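Local coordinates for carbohydrate deacetylase Agd3 (Neosartorya fumigata, PDB 6NWZ), which probably removes N-acetyl groups from the exopolysaccharide galactosaminogalactan, a step required for biofilm formation by the fungus, at residues A[645-650]-A[661-666]; A[626-631]-A[639-644]; A[290-295]-A[576-581]. One frame throughout, in Å; residues are numbered along the deposited sequence.

Interaction 1 (A[645-650]-A[661-666])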
# COMPACT_ATOMS: atom_id res chain seq x y z
N VAL A 645 -8.94 -8.33 22.08
CA VAL A 645 -8.84 -8.36 23.53
C VAL A 645 -7.45 -8.87 23.88
O VAL A 645 -6.94 -9.81 23.24
CB VAL A 645 -9.92 -9.26 24.17
CG1 VAL A 645 -9.72 -9.33 25.67
CG2 VAL A 645 -11.30 -8.73 23.85
N ALA A 646 -6.82 -8.25 24.87
CA ALA A 646 -5.46 -8.61 25.22
C ALA A 646 -5.41 -10.05 25.71
O ALA A 646 -6.24 -10.45 26.53
CB ALA A 646 -4.92 -7.66 26.29
N PRO A 647 -4.47 -10.86 25.22
CA PRO A 647 -4.29 -12.21 25.77
C PRO A 647 -3.69 -12.14 27.17
O PRO A 647 -3.20 -11.10 27.62
CB PRO A 647 -3.34 -12.88 24.78
CG PRO A 647 -2.61 -11.75 24.13
CD PRO A 647 -3.60 -10.62 24.05
N THR A 648 -3.74 -13.28 27.87
CA THR A 648 -3.24 -13.32 29.24
C THR A 648 -1.74 -13.08 29.31
O THR A 648 -1.24 -12.57 30.32
CB THR A 648 -3.58 -14.66 29.90
OG1 THR A 648 -3.20 -15.73 29.02
CG2 THR A 648 -5.07 -14.74 30.21
N SER A 649 -1.01 -13.44 28.26
CA SER A 649 0.43 -13.19 28.21
C SER A 649 0.89 -13.24 26.77
O SER A 649 0.54 -14.16 26.03
CB SER A 649 1.20 -14.23 29.05
OG SER A 649 2.60 -14.05 28.91
N THR A 650 1.69 -12.25 26.37
CA THR A 650 2.27 -12.27 25.03
C THR A 650 3.38 -13.30 24.89
O THR A 650 3.93 -13.44 23.79
CB THR A 650 2.80 -10.88 24.67
OG1 THR A 650 3.79 -10.48 25.62
CG2 THR A 650 1.66 -9.87 24.68
N ASP A 661 -4.58 0.99 17.26
CA ASP A 661 -4.58 -0.29 16.58
C ASP A 661 -4.89 -1.41 17.56
O ASP A 661 -4.70 -1.28 18.77
CB ASP A 661 -3.22 -0.56 15.93
CG ASP A 661 -3.07 0.14 14.60
OD1 ASP A 661 -4.09 0.53 14.00
OD2 ASP A 661 -1.91 0.27 14.14
N PRO A 662 -5.39 -2.54 17.06
CA PRO A 662 -5.43 -3.75 17.88
C PRO A 662 -4.03 -4.27 18.14
O PRO A 662 -3.05 -3.86 17.52
CB PRO A 662 -6.25 -4.73 17.03
CG PRO A 662 -6.15 -4.20 15.64
CD PRO A 662 -6.07 -2.72 15.77
N LEU A 663 -3.94 -5.20 19.09
CA LEU A 663 -2.67 -5.81 19.45
C LEU A 663 -2.27 -6.84 18.39
O LEU A 663 -3.02 -7.78 18.12
CB LEU A 663 -2.76 -6.47 20.82
CG LEU A 663 -1.55 -7.30 21.25
CD1 LEU A 663 -0.27 -6.47 21.20
CD2 LEU A 663 -1.78 -7.85 22.64
N THR A 664 -1.09 -6.66 17.80
CA THR A 664 -0.52 -7.62 16.86
C THR A 664 0.62 -8.35 17.56
O THR A 664 1.54 -7.72 18.07
CB THR A 664 -0.02 -6.92 15.59
OG1 THR A 664 -1.07 -6.15 15.01
CG2 THR A 664 0.47 -7.95 14.58
N VAL A 665 0.54 -9.68 17.57
CA VAL A 665 1.56 -10.52 18.20
C VAL A 665 2.23 -11.33 17.10
O VAL A 665 1.56 -12.07 16.36
CB VAL A 665 0.95 -11.44 19.27
CG1 VAL A 665 2.01 -12.36 19.85
CG2 VAL A 665 0.31 -10.61 20.37
N TRP A 666 3.55 -11.19 16.98
CA TRP A 666 4.34 -11.93 15.99
C TRP A 666 4.78 -13.24 16.63
O TRP A 666 5.74 -13.27 17.41
CB TRP A 666 5.52 -11.09 15.50
CG TRP A 666 5.08 -9.87 14.74
CD1 TRP A 666 4.90 -8.62 15.24
CD2 TRP A 666 4.72 -9.81 13.35
NE1 TRP A 666 4.46 -7.77 14.25
CE2 TRP A 666 4.34 -8.48 13.08
CE3 TRP A 666 4.68 -10.74 12.31
CZ2 TRP A 666 3.94 -8.06 11.81
CZ3 TRP A 666 4.28 -10.32 11.05
CH2 TRP A 666 3.91 -9.00 10.82
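Leu663 O takes the backbone hydrogen bond of Phe643 N, and this helps to fix the residue whose side chain then meets Pro647 and Thr650 of the loop. With CG anti to the backbone N (chi1 173°), the leucine reaches off strand 663-667 into the bend of 645-650. One branch does the touching: Leu663 CD2 comes obliquely against the proline ring at Pro647 CD, 3.6 Å away. Thr650, beyond the proline, presents its methyl rather than its hydroxyl, with Thr650 CG2 at 4.5 Å from the same Leu663 CD2. Val665, two residues along the strand, also turns its side chain toward the loop and is partly covered by it, without a close contact.

In the fold, 645-650 leaves strand 639-643 and heads for strand 654-656, the two outer strands of a three-stranded antiparallel sheet with 663-667 in the middle. On its way the loop is tied to strand 674-683: Ala646 and Thr648 make backbone bonds to Ser679 and Thr677, and Thr648 OG1 adds a bond to Thr677 O. It thus spans from that strand to the face of the small sheet.

No hydrogen bond or salt bridge crosses between the two segments. Their meeting is pure van der Waals packing, so its position is probably set by the hydrogen bonds each segment makes to its other neighbours.

Interaction 2 (A[626-631]-A[639-644])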
# COMPACT_ATOMS: atom_id res chain seq x y z
N VAL A 626 -6.98 -19.06 21.36
CA VAL A 626 -6.62 -19.26 19.97
C VAL A 626 -5.33 -20.07 19.91
O VAL A 626 -4.54 -20.10 20.86
CB VAL A 626 -6.44 -17.93 19.20
CG1 VAL A 626 -7.76 -17.21 19.07
CG2 VAL A 626 -5.42 -17.05 19.91
N THR A 627 -5.13 -20.74 18.78
CA THR A 627 -3.94 -21.57 18.55
C THR A 627 -3.38 -21.26 17.17
O THR A 627 -4.12 -21.30 16.17
CB THR A 627 -4.26 -23.06 18.67
OG1 THR A 627 -4.70 -23.35 20.00
CG2 THR A 627 -3.03 -23.90 18.36
N VAL A 628 -2.09 -20.97 17.11
CA VAL A 628 -1.39 -20.66 15.87
C VAL A 628 -0.72 -21.92 15.36
O VAL A 628 -0.05 -22.63 16.13
CB VAL A 628 -0.35 -19.55 16.08
CG1 VAL A 628 0.37 -19.25 14.78
CG2 VAL A 628 -1.01 -18.30 16.64
N THR A 629 -0.88 -22.20 14.07
CA THR A 629 -0.31 -23.39 13.46
C THR A 629 0.23 -23.04 12.08
O THR A 629 -0.10 -22.00 11.51
CB THR A 629 -1.34 -24.51 13.33
OG1 THR A 629 -2.53 -23.99 12.71
CG2 THR A 629 -1.70 -25.09 14.69
N ALA A 630 1.06 -23.94 11.56
CA ALA A 630 1.59 -23.83 10.21
C ALA A 630 2.02 -25.23 9.77
O ALA A 630 1.90 -26.19 10.53
CB ALA A 630 2.75 -22.83 10.14
N THR A 631 2.51 -25.34 8.54
CA THR A 631 3.00 -26.62 8.03
C THR A 631 4.16 -27.12 8.88
O THR A 631 5.24 -26.52 8.90
CB THR A 631 3.43 -26.50 6.57
OG1 THR A 631 2.36 -25.94 5.80
CG2 THR A 631 3.79 -27.87 6.01
N ILE A 639 4.51 -15.45 12.65
CA ILE A 639 3.14 -15.37 12.14
C ILE A 639 2.42 -14.26 12.91
O ILE A 639 2.35 -14.33 14.15
CB ILE A 639 2.40 -16.70 12.30
CG1 ILE A 639 3.22 -17.85 11.71
CG2 ILE A 639 1.04 -16.63 11.63
CD1 ILE A 639 3.60 -17.64 10.27
N PRO A 640 1.88 -13.25 12.24
CA PRO A 640 1.15 -12.20 12.96
C PRO A 640 -0.22 -12.67 13.41
O PRO A 640 -0.91 -13.41 12.70
CB PRO A 640 1.04 -11.08 11.92
CG PRO A 640 1.03 -11.80 10.61
CD PRO A 640 1.94 -12.99 10.79
N VAL A 641 -0.62 -12.24 14.60
CA VAL A 641 -1.94 -12.54 15.16
C VAL A 641 -2.50 -11.26 15.75
O VAL A 641 -1.86 -10.63 16.59
CB VAL A 641 -1.88 -13.65 16.23
CG1 VAL A 641 -3.28 -14.02 16.70
CG2 VAL A 641 -1.18 -14.88 15.68
N THR A 642 -3.70 -10.88 15.31
CA THR A 642 -4.34 -9.65 15.73
C THR A 642 -5.38 -9.96 16.81
O THR A 642 -6.26 -10.81 16.61
CB THR A 642 -4.99 -8.95 14.54
OG1 THR A 642 -3.97 -8.58 13.60
CG2 THR A 642 -5.76 -7.71 14.98
N PHE A 643 -5.27 -9.27 17.95
CA PHE A 643 -6.13 -9.49 19.10
C PHE A 643 -7.02 -8.29 19.35
O PHE A 643 -6.52 -7.16 19.45
CB PHE A 643 -5.29 -9.77 20.35
CG PHE A 643 -4.67 -11.13 20.38
CD1 PHE A 643 -3.43 -11.36 19.81
CD2 PHE A 643 -5.32 -12.19 21.00
CE1 PHE A 643 -2.86 -12.62 19.84
CE2 PHE A 643 -4.76 -13.45 21.03
CZ PHE A 643 -3.52 -13.66 20.45
N PRO A 644 -8.35 -8.49 19.47
CA PRO A 644 -9.23 -7.38 19.88
C PRO A 644 -9.32 -7.26 21.39
O PRO A 644 -9.75 -6.24 21.93
CB PRO A 644 -10.57 -7.78 19.26
CG PRO A 644 -10.55 -9.28 19.32
CD PRO A 644 -9.10 -9.71 19.16
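Val628 pushes its forked end into the dip between Ile639 and Val641, two side chains that rise from the same face of strand 639-643. Its two methyls divide the work. CG1, anti to the backbone N (chi1 180°), lies against the branch point of the isoleucine, with Val628 CG1 4.1 Å from Ile639 CB and barely farther from Ile639 CG2. The other methyl leans the other way, and Val628 CG2 meets Val641 CG2 at 3.6 Å. In both pairs the side chains come from opposing strands and lie alongside each other, overlapping flank to flank. Pro640, between the two walls of the dip, turns its ring to the other face of the strand.

The strands run nearly antiparallel, at 161°, yet the axes of the short segments come no closer than 9.0 Å and no hydrogen bond joins them. They are facing strands of two packed layers, as in a beta-sandwich. Strand 622-629 is paired with 613-618 and 674-683, whereas 639-643 is the edge of the three-stranded sheet that continues into 663-667. Leu614 touches both Val626 and Val628 from within the first layer.

The second bump is Val626. Val626 CG2 comes obliquely to the outer end of the Phe643 ring, 3.8 Å from Phe643 CE2 and nearly as close to CZ. The CB of Phe643 does not itself aim at the opposite strand; chi1 of -74° sets CG anti to the carbonyl carbon, and from there the ring extends back to the valine. Phe676 and Tyr616 also touch Val626, and Leu678 touches the phenylalanine. On the reverse face of strand 622-629, Thr627 and Thr629 turn their hydroxyls to Thr675 OG1 and Gly613 O.

Interaction 3 (A[290-295]-A[576-581])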
# COMPACT_ATOMS: atom_id res chain seq x y z
N ALA A 290 2.00 16.11 13.12
CA ALA A 290 0.95 16.44 14.08
C ALA A 290 -0.45 16.42 13.47
O ALA A 290 -1.42 16.60 14.21
CB ALA A 290 1.23 17.82 14.69
N LYS A 291 -0.57 16.23 12.16
CA LYS A 291 -1.88 16.07 11.54
C LYS A 291 -2.33 14.62 11.48
O LYS A 291 -3.48 14.35 11.11
CB LYS A 291 -1.87 16.65 10.12
CG LYS A 291 -1.60 18.14 10.06
CD LYS A 291 -1.85 18.68 8.66
CE LYS A 291 -1.67 20.19 8.64
NZ LYS A 291 -2.00 20.78 7.32
N MET A 292 -1.46 13.68 11.82
CA MET A 292 -1.77 12.27 11.67
C MET A 292 -2.33 11.71 12.96
O MET A 292 -2.16 12.28 14.04
CB MET A 292 -0.51 11.50 11.26
CG MET A 292 0.21 12.15 10.10
SD MET A 292 1.65 11.22 9.58
CE MET A 292 1.89 11.95 7.96
N ASN A 293 -3.02 10.57 12.84
CA ASN A 293 -3.61 9.94 14.00
C ASN A 293 -2.51 9.49 14.96
O ASN A 293 -1.36 9.32 14.57
CB ASN A 293 -4.46 8.74 13.58
CG ASN A 293 -5.59 9.12 12.64
OD1 ASN A 293 -6.39 10.01 12.94
ND2 ASN A 293 -5.64 8.46 11.49
N PRO A 294 -2.85 9.32 16.24
CA PRO A 294 -1.85 8.88 17.21
C PRO A 294 -1.17 7.59 16.77
O PRO A 294 -1.77 6.74 16.10
CB PRO A 294 -2.67 8.67 18.49
CG PRO A 294 -3.78 9.65 18.36
CD PRO A 294 -4.13 9.68 16.89
N GLY A 295 0.10 7.46 17.14
CA GLY A 295 0.89 6.32 16.75
C GLY A 295 1.60 6.46 15.43
O GLY A 295 2.38 5.57 15.06
N THR A 576 -2.66 16.53 0.82
CA THR A 576 -3.92 15.99 0.30
C THR A 576 -4.12 14.55 0.76
O THR A 576 -5.22 14.18 1.20
CB THR A 576 -3.93 16.08 -1.22
OG1 THR A 576 -3.93 17.46 -1.62
CG2 THR A 576 -5.16 15.37 -1.80
N ILE A 577 -3.07 13.74 0.69
CA ILE A 577 -3.21 12.32 0.98
C ILE A 577 -3.39 12.09 2.48
O ILE A 577 -4.26 11.33 2.90
CB ILE A 577 -1.99 11.56 0.42
CG1 ILE A 577 -2.30 11.05 -0.99
CG2 ILE A 577 -1.57 10.42 1.32
CD1 ILE A 577 -2.65 12.14 -2.00
N VAL A 578 -2.58 12.77 3.31
CA VAL A 578 -2.63 12.55 4.75
C VAL A 578 -3.96 13.01 5.33
O VAL A 578 -4.57 12.31 6.16
CB VAL A 578 -1.45 13.25 5.44
CG1 VAL A 578 -1.63 13.21 6.95
CG2 VAL A 578 -0.12 12.61 5.04
N GLN A 579 -4.44 14.18 4.92
CA GLN A 579 -5.68 14.71 5.48
C GLN A 579 -6.87 13.83 5.11
O GLN A 579 -7.78 13.64 5.93
CB GLN A 579 -5.90 16.14 5.01
CG GLN A 579 -4.86 17.11 5.55
CD GLN A 579 -5.12 18.54 5.14
OE1 GLN A 579 -6.27 18.97 5.04
NE2 GLN A 579 -4.05 19.30 4.90
N GLU A 580 -6.89 13.28 3.90
CA GLU A 580 -7.99 12.41 3.52
C GLU A 580 -7.94 11.09 4.27
O GLU A 580 -8.97 10.58 4.73
CB GLU A 580 -7.98 12.16 2.01
CG GLU A 580 -9.17 11.35 1.53
CD GLU A 580 -10.48 12.10 1.64
OE1 GLU A 580 -10.47 13.33 1.88
OE2 GLU A 580 -11.54 11.46 1.48
N PHE A 581 -6.74 10.51 4.40
CA PHE A 581 -6.59 9.28 5.17
C PHE A 581 -7.09 9.47 6.60
O PHE A 581 -7.81 8.62 7.13
CB PHE A 581 -5.12 8.86 5.15
CG PHE A 581 -4.83 7.59 5.90
CD1 PHE A 581 -4.92 6.36 5.28
CD2 PHE A 581 -4.43 7.64 7.23
CE1 PHE A 581 -4.64 5.19 5.97
CE2 PHE A 581 -4.15 6.47 7.93
CZ PHE A 581 -4.25 5.25 7.29
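Met292 starts with CG anti to the carbonyl carbon (chi1 -49°) and then stays extended through chi2 and chi3, which carries its methyl to Val578 on helix 569-584. The loop 290-295 belongs to a beta-alpha-beta unit of the deacetylase domain: helix 275-289 links the parallel neighbouring strands 252-257 and 300-304, and this loop leads from the helix to the second strand. The methionine crosses the valine at about a right angle and touches both branches, Met292 CE lying 3.6 Å from Val578 CG2 while Met292 CG lies 3.8 Å from Val578 CG1. Tyr298 packs on the methionine and Leu250 on the valine.

One residue back, the long extended arm of Lys291 runs obliquely to Gln579. Lys291 NZ and Gln579 NE2 approach to 3.5 Å without bonding to each other; what brings these two nitrogens together is Glu575 OE1, which takes a salt bridge from the lysine and a hydrogen bond from the amide. Gln579 OE1 is in turn held by Asn561 ND2, so the amide has a partner at each end.

Asn293 is likewise gripped at both ends. Its OD1 accepts from Lys159 NZ, and Asn293 ND2 donates to the carbonyls of Val585 and Trp587 while lying obliquely 4.3 Å from Phe581 CE2.

Overall arrangement
Interactions 1 and 2 are neighbours, their centres 10 Å apart, and strands 639-643 and 663-667 pair directly: Val665 N bonds Val641 O at 2.8 Å, and Trp666 packs on Pro640. Interaction 2 lies on one face of this small C-terminal sheet, and interaction 1 joins the sheet to the loop that follows 639-643. Interaction 3 is separate, in the deacetylase domain, with its centre about 25 Å from that of interaction 1 and 30 Å from that of interaction 2. There the side chain of Asn293 is about 4 Å from a bound zinc ion, too far to coordinate it. A bound mannose lies about 9 Å from the Pro647 side chain and 10 Å from that of Phe643.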